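Local coordinates for alpha-toxin (Clostridium novyi, PDB 2VK9), which is a large clostridial toxin of the TcdA/TcdB family, represented here by its catalytic part, a GT-A-type fold with an added N-terminal helical domain, at residues A[44-49]-A[485-490]; A[406-411]-A[493-498]. One frame throughout, in Å; residues are numbered along the deposited sequence.

How the contacts relate
Contacts 1 and 2 lie on the two ends of one short piece of chain, the end of helix 477-488 and the loop that follows it, with their centres about 17 Å apart. In contact 1 this piece meets helix 42-62 of the N-terminal helical region; in contact 2 it meets helix 396-422 of the catalytic part. D486 joins the two: OD1 lies 3.0 Å from T494 N and OD2 lies 3.0 Å from N493 N, both probable hydrogen bonds, tying the start of the loop to the helix end. C485 adds packing, its CB 3.5 Å from D496 O. The helix end and the loop after it thus touch both helix 42-62 and helix 396-422, the latter also flanking contact 1 through L396.

Contact 1: A[44-49]-A[485-490]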
# COMPACT_ATOMS: atom_id res chain seq x y z
N GLU A 44 1.99 -15.97 -23.28
CA GLU A 44 1.10 -16.22 -24.42
C GLU A 44 -0.05 -17.15 -24.08
O GLU A 44 -1.13 -17.05 -24.67
CB GLU A 44 1.87 -16.72 -25.64
CG GLU A 44 2.67 -15.59 -26.35
CD GLU A 44 1.80 -14.38 -26.77
OE1 GLU A 44 0.97 -14.53 -27.69
OE2 GLU A 44 1.96 -13.29 -26.18
N ILE A 45 0.17 -18.05 -23.12
CA ILE A 45 -0.91 -18.84 -22.54
C ILE A 45 -1.85 -17.91 -21.78
O ILE A 45 -3.06 -18.04 -21.88
CB ILE A 45 -0.39 -19.96 -21.61
CG1 ILE A 45 0.51 -20.91 -22.39
CG2 ILE A 45 -1.54 -20.75 -21.00
CD1 ILE A 45 1.28 -21.87 -21.51
N TYR A 46 -1.30 -16.96 -21.03
CA TYR A 46 -2.15 -16.02 -20.31
C TYR A 46 -2.99 -15.18 -21.27
O TYR A 46 -4.15 -14.91 -20.99
CB TYR A 46 -1.36 -15.12 -19.36
CG TYR A 46 -2.22 -14.14 -18.61
CD1 TYR A 46 -2.75 -14.44 -17.36
CD2 TYR A 46 -2.52 -12.89 -19.15
CE1 TYR A 46 -3.54 -13.54 -16.67
CE2 TYR A 46 -3.32 -11.98 -18.47
CZ TYR A 46 -3.82 -12.31 -17.24
OH TYR A 46 -4.60 -11.40 -16.57
N SER A 47 -2.40 -14.77 -22.39
CA SER A 47 -3.13 -13.98 -23.38
C SER A 47 -4.22 -14.80 -24.07
O SER A 47 -5.30 -14.27 -24.36
CB SER A 47 -2.19 -13.37 -24.42
OG SER A 47 -1.73 -14.35 -25.33
N LYS A 48 -3.95 -16.08 -24.32
CA LYS A 48 -4.95 -16.97 -24.92
C LYS A 48 -6.13 -17.25 -24.00
O LYS A 48 -7.27 -17.34 -24.46
CB LYS A 48 -4.32 -18.27 -25.41
CG LYS A 48 -3.80 -18.16 -26.84
CD LYS A 48 -3.15 -19.46 -27.29
CE LYS A 48 -2.36 -19.24 -28.57
NZ LYS A 48 -1.93 -20.54 -29.17
N LEU A 49 -5.87 -17.38 -22.71
CA LEU A 49 -6.93 -17.47 -21.72
C LEU A 49 -7.69 -16.15 -21.64
O LEU A 49 -8.88 -16.12 -21.35
CB LEU A 49 -6.37 -17.84 -20.34
CG LEU A 49 -5.77 -19.23 -20.18
CD1 LEU A 49 -4.90 -19.29 -18.95
CD2 LEU A 49 -6.87 -20.28 -20.11
N CYS A 485 -6.94 -8.44 -8.95
CA CYS A 485 -8.21 -8.76 -9.57
C CYS A 485 -8.14 -8.61 -11.09
O CYS A 485 -8.70 -9.42 -11.81
CB CYS A 485 -9.29 -7.86 -8.99
SG CYS A 485 -10.96 -8.31 -9.45
N ASP A 486 -7.45 -7.57 -11.55
CA ASP A 486 -7.13 -7.38 -12.97
C ASP A 486 -6.53 -8.65 -13.56
O ASP A 486 -6.97 -9.14 -14.59
CB ASP A 486 -6.08 -6.25 -13.13
CG ASP A 486 -6.68 -4.84 -13.22
OD1 ASP A 486 -7.93 -4.69 -13.20
OD2 ASP A 486 -5.88 -3.87 -13.34
N THR A 487 -5.49 -9.16 -12.91
CA THR A 487 -4.71 -10.26 -13.43
C THR A 487 -5.54 -11.54 -13.47
O THR A 487 -5.59 -12.23 -14.50
CB THR A 487 -3.42 -10.48 -12.59
OG1 THR A 487 -2.62 -9.30 -12.63
CG2 THR A 487 -2.60 -11.64 -13.13
N TYR A 488 -6.21 -11.84 -12.37
CA TYR A 488 -6.90 -13.10 -12.20
C TYR A 488 -8.16 -13.22 -13.05
O TYR A 488 -8.53 -14.31 -13.48
CB TYR A 488 -7.20 -13.32 -10.71
CG TYR A 488 -7.84 -14.65 -10.35
CD1 TYR A 488 -7.09 -15.83 -10.30
CD2 TYR A 488 -9.19 -14.71 -10.02
CE1 TYR A 488 -7.70 -17.04 -9.95
CE2 TYR A 488 -9.80 -15.90 -9.67
CZ TYR A 488 -9.05 -17.06 -9.64
OH TYR A 488 -9.69 -18.23 -9.28
N HIS A 489 -8.81 -12.08 -13.31
CA HIS A 489 -10.05 -12.05 -14.09
C HIS A 489 -9.84 -11.55 -15.52
O HIS A 489 -10.82 -11.23 -16.21
CB HIS A 489 -11.14 -11.22 -13.39
CG HIS A 489 -11.78 -11.91 -12.22
ND1 HIS A 489 -12.34 -11.23 -11.17
CD2 HIS A 489 -11.92 -13.23 -11.93
CE1 HIS A 489 -12.82 -12.09 -10.29
NE2 HIS A 489 -12.58 -13.31 -10.73
N PHE A 490 -8.59 -11.49 -15.97
CA PHE A 490 -8.26 -11.12 -17.35
C PHE A 490 -8.78 -9.75 -17.81
O PHE A 490 -9.06 -9.56 -18.98
CB PHE A 490 -8.76 -12.18 -18.32
CG PHE A 490 -8.40 -13.57 -17.93
CD1 PHE A 490 -9.32 -14.40 -17.32
CD2 PHE A 490 -7.12 -14.06 -18.20
CE1 PHE A 490 -8.99 -15.70 -16.97
CE2 PHE A 490 -6.78 -15.36 -17.84
CZ PHE A 490 -7.72 -16.18 -17.23
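The ring of Y46 has F490 lying over one face, CD2 of the phenylalanine coming within 3.9 Å of Y46 CZ. The two rings are neither stacked nor edge-to-face: their planes are inclined by 40° and their centroids lie 5.3 Å apart. CG of the tyrosine stands anti to the backbone N (chi1 179°); the hydroxyl at the far end of the ring meets the end of helix 477-488, donating a hydrogen bond to T487 O. The modelled OH to O separation, 2.4 Å, is doubtful at this resolution, but the carbonyl oxygen lies in the plane of the ring. The same oxygen takes a weak bond from F490 N, so Y46 bonds a carbonyl in the last turn of the helix, next to the loop. F490 itself has left-handed helical backbone angles, and its ring also meets L49: CE2 approaches L49 CB at 3.5 Å, while L49 O sits 4.0 Å above the ring plane, over its centre. T487 CG2 adds a looser contact with the tyrosine hydroxyl, and T487 OG1 is bonded to N400. All the touching residues are buried. Helix 396-422 lies beside Y46 and T487 through L396, helix 69-90 meets L49 and F490 through E82 and L83, and F33 of helix 21-35 packs on L49, placing the contact where the N-terminal helices meet the catalytic part.

Contact 2: A[406-411]-A[493-498]; sequences ENRYEI and NTFDML
T494 O accepts a hydrogen bond from Q404 NE2 and a weak one from R408 NH2. The bond from R408 NH2 is 3.4 Å long to T494 O with an angle of 136° at the hydrogen, although the oxygen lies near the guanidinium plane. R408 reaches it on a chain extended from CG to NE, and its other nitrogens are also held: NE by Q404 OE1, NH1 by F473 O. F495 runs past the arginine in the opposite direction and sets CD2 over one guanidinium face, 3.6 Å from R408 NH2, offset toward the rim. The planes are turned 53° from each other, which rules out a flat stack. At CZ, the tip of the phenyl ring, I411 meets it tip to tip, CD1 lying in the ring plane 4.0 Å from F495 CZ. N407 and N493 lay their amides over each other, planes 14° apart, with N407 OD1 3.5 Å from N493 ND2; N493 OD1 is bonded to S403. Q404 OE1 and F473 O thus hold the guanidinium, T494 O adding its weak bond and F495 CD2 lying over one face; these oxygens belong to neutral carbonyl groups, whose dipoles would probably favour the cation without forming a salt bridge in this contact.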
# COMPACT_ATOMS: atom_id res chain seq x y z
N GLU A 406 -1.78 4.69 -12.03
CA GLU A 406 -1.83 5.74 -13.05
C GLU A 406 -3.27 6.09 -13.38
O GLU A 406 -3.62 7.27 -13.52
CB GLU A 406 -1.13 5.30 -14.32
CG GLU A 406 0.37 5.56 -14.34
CD GLU A 406 1.06 4.86 -15.50
OE1 GLU A 406 0.35 4.23 -16.32
OE2 GLU A 406 2.31 4.93 -15.60
N ASN A 407 -4.10 5.06 -13.50
CA ASN A 407 -5.52 5.22 -13.79
C ASN A 407 -6.26 6.00 -12.71
O ASN A 407 -6.99 6.94 -13.01
CB ASN A 407 -6.17 3.86 -14.00
CG ASN A 407 -7.63 3.96 -14.37
OD1 ASN A 407 -7.98 4.45 -15.44
ND2 ASN A 407 -8.49 3.49 -13.48
N ARG A 408 -6.06 5.61 -11.46
CA ARG A 408 -6.73 6.25 -10.33
C ARG A 408 -6.28 7.68 -10.11
O ARG A 408 -7.09 8.53 -9.73
CB ARG A 408 -6.53 5.44 -9.07
CG ARG A 408 -7.34 4.19 -9.08
CD ARG A 408 -6.77 3.15 -8.19
NE ARG A 408 -7.43 1.88 -8.42
CZ ARG A 408 -8.32 1.33 -7.60
NH1 ARG A 408 -8.65 1.94 -6.46
NH2 ARG A 408 -8.86 0.17 -7.92
N TYR A 409 -5.00 7.95 -10.36
CA TYR A 409 -4.47 9.29 -10.19
C TYR A 409 -4.92 10.22 -11.30
O TYR A 409 -5.25 11.38 -11.03
CB TYR A 409 -2.94 9.28 -10.04
CG TYR A 409 -2.50 9.31 -8.58
CD1 TYR A 409 -2.35 10.52 -7.90
CD2 TYR A 409 -2.28 8.12 -7.88
CE1 TYR A 409 -1.97 10.55 -6.56
CE2 TYR A 409 -1.90 8.14 -6.54
CZ TYR A 409 -1.75 9.36 -5.89
OH TYR A 409 -1.37 9.39 -4.58
N GLU A 410 -4.95 9.72 -12.54
CA GLU A 410 -5.39 10.54 -13.67
C GLU A 410 -6.85 10.97 -13.53
O GLU A 410 -7.17 12.14 -13.73
CB GLU A 410 -5.15 9.84 -15.01
CG GLU A 410 -3.68 9.83 -15.47
CD GLU A 410 -2.95 11.18 -15.27
OE1 GLU A 410 -3.19 12.13 -16.06
OE2 GLU A 410 -2.12 11.29 -14.33
N ILE A 411 -7.71 10.02 -13.15
CA ILE A 411 -9.11 10.31 -12.84
C ILE A 411 -9.21 11.41 -11.78
O ILE A 411 -9.91 12.41 -11.99
CB ILE A 411 -9.87 9.02 -12.41
CG1 ILE A 411 -10.11 8.12 -13.63
CG2 ILE A 411 -11.19 9.35 -11.73
CD1 ILE A 411 -10.44 6.66 -13.29
N ASN A 493 -7.71 -2.20 -15.09
CA ASN A 493 -8.23 -1.00 -14.43
C ASN A 493 -9.56 -1.18 -13.69
O ASN A 493 -10.31 -0.21 -13.54
CB ASN A 493 -8.36 0.17 -15.42
CG ASN A 493 -7.03 0.58 -15.98
OD1 ASN A 493 -5.98 0.17 -15.50
ND2 ASN A 493 -7.06 1.41 -17.00
N THR A 494 -9.85 -2.40 -13.23
CA THR A 494 -11.06 -2.60 -12.45
C THR A 494 -10.92 -1.94 -11.09
O THR A 494 -9.81 -1.78 -10.58
CB THR A 494 -11.41 -4.09 -12.26
OG1 THR A 494 -12.55 -4.19 -11.40
CG2 THR A 494 -10.27 -4.86 -11.64
N PHE A 495 -12.05 -1.57 -10.49
CA PHE A 495 -12.05 -1.12 -9.11
C PHE A 495 -12.49 -2.27 -8.22
O PHE A 495 -12.65 -2.11 -7.01
CB PHE A 495 -12.96 0.10 -8.91
CG PHE A 495 -12.54 1.30 -9.70
CD1 PHE A 495 -13.08 1.55 -10.95
CD2 PHE A 495 -11.59 2.18 -9.19
CE1 PHE A 495 -12.68 2.66 -11.69
CE2 PHE A 495 -11.19 3.29 -9.92
CZ PHE A 495 -11.74 3.54 -11.18
N ASP A 496 -12.67 -3.44 -8.81
CA ASP A 496 -13.17 -4.58 -8.06
C ASP A 496 -12.08 -5.28 -7.25
O ASP A 496 -10.90 -5.15 -7.54
CB ASP A 496 -13.90 -5.58 -8.95
CG ASP A 496 -15.28 -5.08 -9.36
OD1 ASP A 496 -16.03 -4.60 -8.48
OD2 ASP A 496 -15.59 -5.15 -10.57
N MET A 497 -12.51 -6.01 -6.24
CA MET A 497 -11.61 -6.70 -5.34
C MET A 497 -11.87 -8.19 -5.33
O MET A 497 -12.92 -8.65 -5.79
CB MET A 497 -11.69 -6.10 -3.95
CG MET A 497 -10.82 -4.89 -3.81
SD MET A 497 -11.40 -3.68 -2.63
CE MET A 497 -12.11 -2.44 -3.73
N LEU A 498 -10.93 -8.94 -4.79
CA LEU A 498 -10.90 -10.39 -4.93
C LEU A 498 -11.41 -11.03 -3.65
O LEU A 498 -11.26 -10.45 -2.57
CB LEU A 498 -9.45 -10.79 -5.18
CG LEU A 498 -9.09 -11.95 -6.09
CD1 LEU A 498 -9.50 -11.69 -7.52
CD2 LEU A 498 -7.59 -12.11 -5.98